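Local coordinates for multi-copper Oxidase CueO (Ochrobactrum, PDB 6EVG), which oxidises lignin model compounds and lignosulfonate as a laccase-like multi-copper oxidase, probably passing the electrons through its type 1 copper to dioxygen, at residues A[337-342]-A[498-503]; A[402-407]-A[412-417]. All coordinates share one frame; numbering follows the deposited sequence.

Interaction 1: residues A[337-342]-A[498-503]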
loop_
_atom_site.group_PDB
_atom_site.type_symbol
_atom_site.label_atom_id
_atom_site.label_comp_id
_atom_site.label_asym_id
_atom_site.label_seq_id
_atom_site.Cartn_x
_atom_site.Cartn_y
_atom_site.Cartn_z
ATOM N N PHE A 337 7.685 -15.065 -10.111
ATOM C CA PHE A 337 8.442 -13.834 -10.002
ATOM C C PHE A 337 9.890 -14.109 -10.414
ATOM O O PHE A 337 10.723 -14.562 -9.616
ATOM C CB PHE A 337 8.378 -13.293 -8.553
ATOM C CG PHE A 337 7.016 -12.825 -8.124
ATOM C CD1 PHE A 337 6.045 -13.674 -7.667
ATOM C CD2 PHE A 337 6.673 -11.495 -8.211
ATOM C CE1 PHE A 337 4.825 -13.172 -7.226
ATOM C CE2 PHE A 337 5.453 -11.026 -7.805
ATOM C CZ PHE A 337 4.518 -11.870 -7.335
ATOM N N ASP A 338 10.158 -13.849 -11.692
ATOM C CA ASP A 338 11.413 -14.221 -12.288
ATOM C C ASP A 338 12.381 -13.048 -12.225
ATOM O O ASP A 338 12.294 -12.087 -13.019
ATOM C CB ASP A 338 11.168 -14.673 -13.734
ATOM C CG ASP A 338 12.373 -15.363 -14.331
ATOM O OD1 ASP A 338 13.485 -15.322 -13.785
ATOM O OD2 ASP A 338 12.164 -16.012 -15.401
ATOM N N GLU A 339 13.347 -13.145 -11.311
ATOM C CA GLU A 339 14.353 -12.128 -11.108
ATOM C C GLU A 339 15.446 -12.183 -12.192
ATOM O O GLU A 339 16.253 -11.274 -12.256
ATOM C CB GLU A 339 15.016 -12.289 -9.746
ATOM C CG GLU A 339 14.035 -12.106 -8.605
ATOM C CD GLU A 339 14.565 -12.527 -7.205
ATOM O OE1 GLU A 339 15.727 -12.176 -6.902
ATOM O OE2 GLU A 339 13.767 -13.197 -6.405
ATOM N N ARG A 340 15.486 -13.230 -13.021
ATOM C CA ARG A 340 16.475 -13.391 -14.087
ATOM C C ARG A 340 17.883 -13.135 -13.573
ATOM O O ARG A 340 18.674 -12.424 -14.162
ATOM C CB ARG A 340 16.150 -12.495 -15.304
ATOM C CG ARG A 340 14.787 -12.850 -15.916
ATOM C CD ARG A 340 14.462 -12.015 -17.156
ATOM N NE ARG A 340 15.348 -12.253 -18.279
ATOM C CZ ARG A 340 16.459 -11.556 -18.591
ATOM N NH1 ARG A 340 16.923 -10.522 -17.852
ATOM N NH2 ARG A 340 17.127 -11.910 -19.689
ATOM N N MET A 341 18.195 -13.734 -12.415
ATOM C CA MET A 341 19.429 -13.413 -11.760
ATOM C C MET A 341 20.635 -13.779 -12.573
ATOM O O MET A 341 21.571 -13.021 -12.581
ATOM C CB MET A 341 19.503 -14.061 -10.379
ATOM C CG MET A 341 20.669 -13.527 -9.556
ATOM S SD MET A 341 20.596 -13.978 -7.814
ATOM C CE MET A 341 19.153 -13.068 -7.278
ATOM N N ALA A 342 20.645 -14.931 -13.225
ATOM C CA ALA A 342 21.824 -15.318 -13.989
ATOM C C ALA A 342 22.111 -14.307 -15.081
ATOM O O ALA A 342 23.290 -13.947 -15.313
ATOM C CB ALA A 342 21.647 -16.725 -14.534
ATOM N N VAL A 498 11.826 -2.559 -13.783
ATOM C CA VAL A 498 12.635 -3.338 -14.708
ATOM C C VAL A 498 11.849 -4.469 -15.346
ATOM O O VAL A 498 12.443 -5.316 -16.077
ATOM C CB VAL A 498 13.945 -3.825 -14.062
ATOM C CG1 VAL A 498 14.816 -2.699 -13.633
ATOM C CG2 VAL A 498 13.699 -4.863 -12.932
ATOM N N GLY A 499 10.525 -4.500 -15.210
ATOM C CA GLY A 499 9.703 -5.404 -15.989
ATOM C C GLY A 499 8.849 -6.437 -15.304
ATOM O O GLY A 499 8.134 -7.172 -15.984
ATOM N N MET A 500 8.892 -6.495 -13.949
ATOM C CA MET A 500 8.108 -7.493 -13.233
ATOM C C MET A 500 6.651 -7.034 -13.071
ATOM O O MET A 500 6.140 -6.710 -11.985
ATOM C CB MET A 500 8.773 -7.730 -11.877
ATOM C CG MET A 500 8.287 -8.931 -11.177
ATOM S SD MET A 500 9.280 -9.493 -9.741
ATOM C CE MET A 500 10.580 -10.419 -10.399
ATOM N N MET A 501 6.000 -6.978 -14.245
ATOM C CA MET A 501 4.664 -6.444 -14.404
ATOM C C MET A 501 4.039 -7.003 -15.649
ATOM O O MET A 501 4.728 -7.361 -16.608
ATOM C CB MET A 501 4.736 -4.879 -14.464
ATOM C CG MET A 501 3.397 -4.198 -14.602
ATOM S SD MET A 501 3.346 -2.518 -13.911
ATOM C CE MET A 501 4.482 -1.685 -14.992
ATOM N N ALA A 502 2.713 -7.081 -15.633
ATOM C CA ALA A 502 1.916 -7.649 -16.724
ATOM C C ALA A 502 0.559 -6.970 -16.724
ATOM O O ALA A 502 0.202 -6.219 -15.815
ATOM C CB ALA A 502 1.780 -9.165 -16.504
ATOM N N GLN A 503 -0.207 -7.207 -17.790
ATOM C CA GLN A 503 -1.458 -6.505 -18.045
ATOM C C GLN A 503 -2.601 -7.453 -18.350
ATOM O O GLN A 503 -2.385 -8.526 -18.976
ATOM C CB GLN A 503 -1.280 -5.606 -19.387
ATOM C CG GLN A 503 -0.166 -4.683 -19.286
ATOM C CD GLN A 503 -0.236 -3.611 -20.299
ATOM O OE1 GLN A 503 -0.272 -2.463 -19.890
ATOM N NE2 GLN A 503 -0.086 -3.951 -21.612
#
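The mononuclear type 1 copper site of this laccase-like enzyme is backed by Phe337, which meets Met500 in a Met-aromatic contact. Met500 N closes the Schellman motif that ends helix 493-497 by bonding to His495 O, with Gly499 at positive phi as C-prime residue. The Met500 thioether reaches the ring at its edge: SD lies 3.6 Å from Phe337 CD2 and 5.0 Å from the ring centroid, 87° off the ring normal and so in the ring plane. The two side chains cross at about a right angle. CG of Met500 stands anti to its own backbone N (chi1 -166°), which carries the chain across to 337-342, and the bend at chi3 (-82°) brings the methyl onto the backbone there, with CE 3.5 Å from Asp338 O and 4.0 Å from Glu339 N. No hydrogen bond joins the two segments. Next to the contact, Asp338 OD1 accepts from Arg340 N at 3.0 Å in an Asx turn just before helix 341-348, the donor lying above the carboxylate plane. Glu339 serves as a second-shell residue, its OE2 hydrogen-bonded to NE2 of the copper ligand His434, while the Phe337 ring meets the His434 ring nearly parallel. With the nearest side-chain atom of Met500 about 3 Å from the copper, beside His434, Cys490 and His495, the geometry is consistent with the weak axial methionine of a type 1 centre in the cupredoxin fold.

Interaction 2: residues A[402-407]-A[412-417]; sequences AIAGKP and RIDVEA
The Arg412 guanidinium meets the carbonyl oxygens of Pro407 and Lys406 across the contact, and the same flat group also holds Asp414 within 412-417. CG is anti to the backbone N of Arg412 (chi1 -172°), and after an extended start the chain bends at chi3 (72°), which swings the head group over to the loop carbonyls. NH1 and NH2 grip Pro407 O end-on: NH1 donates at 3.1 Å and NH2 at 3.2 Å, both from the same face of the carbonyl, and the oxygen sits a little out of the guanidinium plane. NH2 also makes a weak bond of 3.1 Å to Lys406 O, which lies oblique to that plane. In the side-on salt bridge, Asp414 OD1 takes Arg412 NE at 2.8 Å and NH2 at 2.9 Å. OD1 lies in the guanidinium plane, 4° out of it at NE, and is met on its syn side, with both nitrogens somewhat out of the carboxylate plane. Held along two adjoining edges that share NH2, the head group is probably fixed in rotation. Carbon atoms also touch the charged groups: Lys406 CB lies 3.6 Å from Arg412 NH1, and the Ala404 methyl rests against the Asp414 carboxylate. One water donates to both Ala404 O and Asp414 OD1. Asp414 OD2 accepts from Gln503 N, and Ala404 packs on Ala502, so this surface loop is fastened to strand 501-506, next to which strand 415-417 runs parallel at the sheet edge.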
loop_
_atom_site.group_PDB
_atom_site.type_symbol
_atom_site.label_atom_id
_atom_site.label_comp_id
_atom_site.label_asym_id
_atom_site.label_seq_id
_atom_site.Cartn_x
_atom_site.Cartn_y
_atom_site.Cartn_z
ATOM N N ALA A 402 10.608 -10.395 -14.931
ATOM C CA ALA A 402 9.302 -10.749 -15.479
ATOM C C ALA A 402 8.421 -11.339 -14.416
ATOM O O ALA A 402 8.889 -11.992 -13.461
ATOM C CB ALA A 402 9.417 -11.757 -16.630
ATOM N N ILE A 403 7.116 -11.161 -14.571
ATOM C CA ILE A 403 6.091 -11.881 -13.843
ATOM C C ILE A 403 5.273 -12.841 -14.720
ATOM O O ILE A 403 4.799 -13.882 -14.260
ATOM C CB ILE A 403 5.160 -10.942 -13.002
ATOM C CG1 ILE A 403 4.356 -11.705 -11.942
ATOM C CG2 ILE A 403 4.259 -10.087 -13.858
ATOM C CD1 ILE A 403 3.679 -10.778 -10.947
ATOM N N ALA A 404 5.092 -12.468 -15.993
ATOM C CA ALA A 404 4.315 -13.261 -16.945
ATOM C C ALA A 404 5.158 -13.834 -18.063
ATOM O O ALA A 404 4.806 -13.741 -19.267
ATOM C CB ALA A 404 3.142 -12.475 -17.476
ATOM N N GLY A 405 6.321 -14.365 -17.720
ATOM C CA GLY A 405 7.155 -15.074 -18.743
ATOM C C GLY A 405 8.177 -14.198 -19.376
ATOM O O GLY A 405 9.374 -14.438 -19.304
ATOM N N LYS A 406 7.702 -13.143 -20.018
ATOM C CA LYS A 406 8.559 -12.104 -20.596
ATOM C C LYS A 406 8.356 -10.795 -19.817
ATOM O O LYS A 406 7.287 -10.535 -19.260
ATOM C CB LYS A 406 8.160 -11.842 -22.045
ATOM C CG LYS A 406 8.551 -12.984 -22.979
ATOM C CD LYS A 406 8.275 -12.616 -24.457
ATOM C CE LYS A 406 8.594 -13.697 -25.458
ATOM N NZ LYS A 406 10.045 -13.964 -25.516
ATOM N N PRO A 407 9.391 -9.927 -19.801
ATOM C CA PRO A 407 9.234 -8.618 -19.187
ATOM C C PRO A 407 8.030 -7.838 -19.691
ATOM O O PRO A 407 7.679 -7.930 -20.876
ATOM C CB PRO A 407 10.576 -7.925 -19.462
ATOM C CG PRO A 407 11.534 -9.054 -19.672
ATOM C CD PRO A 407 10.725 -10.078 -20.382
ATOM N N ARG A 412 1.447 -5.422 -24.945
ATOM C CA ARG A 412 1.104 -6.842 -24.836
ATOM C C ARG A 412 0.095 -7.055 -23.707
ATOM O O ARG A 412 0.314 -6.625 -22.585
ATOM C CB ARG A 412 2.357 -7.665 -24.565
ATOM C CG ARG A 412 2.109 -9.174 -24.640
ATOM C CD ARG A 412 3.363 -9.960 -24.286
ATOM N NE ARG A 412 3.672 -9.880 -22.853
ATOM C CZ ARG A 412 4.840 -9.567 -22.287
ATOM N NH1 ARG A 412 5.887 -9.264 -22.983
ATOM N NH2 ARG A 412 4.893 -9.589 -20.948
ATOM N N ILE A 413 -0.969 -7.762 -24.027
ATOM C CA ILE A 413 -1.945 -8.197 -23.046
ATOM C C ILE A 413 -1.578 -9.609 -22.619
ATOM O O ILE A 413 -1.555 -10.544 -23.428
ATOM C CB ILE A 413 -3.386 -8.135 -23.556
ATOM C CG1 ILE A 413 -3.754 -6.712 -23.983
ATOM C CG2 ILE A 413 -4.366 -8.733 -22.575
ATOM C CD1 ILE A 413 -3.605 -5.678 -22.896
ATOM N N ASP A 414 -1.304 -9.801 -21.344
ATOM C CA ASP A 414 -0.871 -11.102 -20.803
ATOM C C ASP A 414 -2.013 -12.029 -20.433
ATOM O O ASP A 414 -1.787 -13.250 -20.430
ATOM C CB ASP A 414 0.047 -10.833 -19.602
ATOM C CG ASP A 414 1.260 -9.981 -20.006
ATOM O OD1 ASP A 414 2.140 -10.538 -20.659
ATOM O OD2 ASP A 414 1.226 -8.752 -19.753
ATOM N N VAL A 415 -3.136 -11.446 -20.008
ATOM C CA VAL A 415 -4.269 -12.189 -19.467
ATOM C C VAL A 415 -5.542 -11.622 -20.015
ATOM O O VAL A 415 -5.762 -10.392 -19.982
ATOM C CB VAL A 415 -4.267 -12.125 -17.911
ATOM C CG1 VAL A 415 -5.600 -12.489 -17.317
ATOM C CG2 VAL A 415 -3.108 -12.923 -17.316
ATOM N N GLU A 416 -6.428 -12.511 -20.441
ATOM C CA GLU A 416 -7.808 -12.196 -20.728
ATOM C C GLU A 416 -8.692 -12.914 -19.727
ATOM O O GLU A 416 -8.754 -14.122 -19.751
ATOM C CB GLU A 416 -8.207 -12.593 -22.164
ATOM C CG GLU A 416 -7.453 -11.853 -23.217
ATOM C CD GLU A 416 -7.846 -12.213 -24.651
ATOM O OE1 GLU A 416 -8.782 -12.994 -24.865
ATOM O OE2 GLU A 416 -7.221 -11.608 -25.544
ATOM N N ALA A 417 -9.309 -12.156 -18.829
ATOM C CA ALA A 417 -10.148 -12.730 -17.733
ATOM C C ALA A 417 -11.596 -12.472 -18.007
ATOM O O ALA A 417 -11.970 -11.356 -18.397
ATOM C CB ALA A 417 -9.761 -12.147 -16.389
HETATM O O HOH W 1 2.708 -13.086 -21.036
#

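The centres of interactions 1 and 2 lie 11 Å apart, on the same side of the chain's centre, in the C-terminal cupredoxin region that holds the type 1 copper. Along the chain the order is 337-342, 402-407, 412-417, 498-503, so interaction 2 falls between the two halves of interaction 1. Each reaches the same mixed sheet through its second segment, strands 415-417 and 501-506 being parallel neighbours there. Direct links join them: Asp338 N probably bonds to Ala402 O at 2.9 Å, and Gln503 NE2 probably bonds to Arg412 O at the same distance. A backbone bond thus ties 337-342, beside the copper, to the surface loop, and the Gln503 side chain ties strand 501-506 to 412-417.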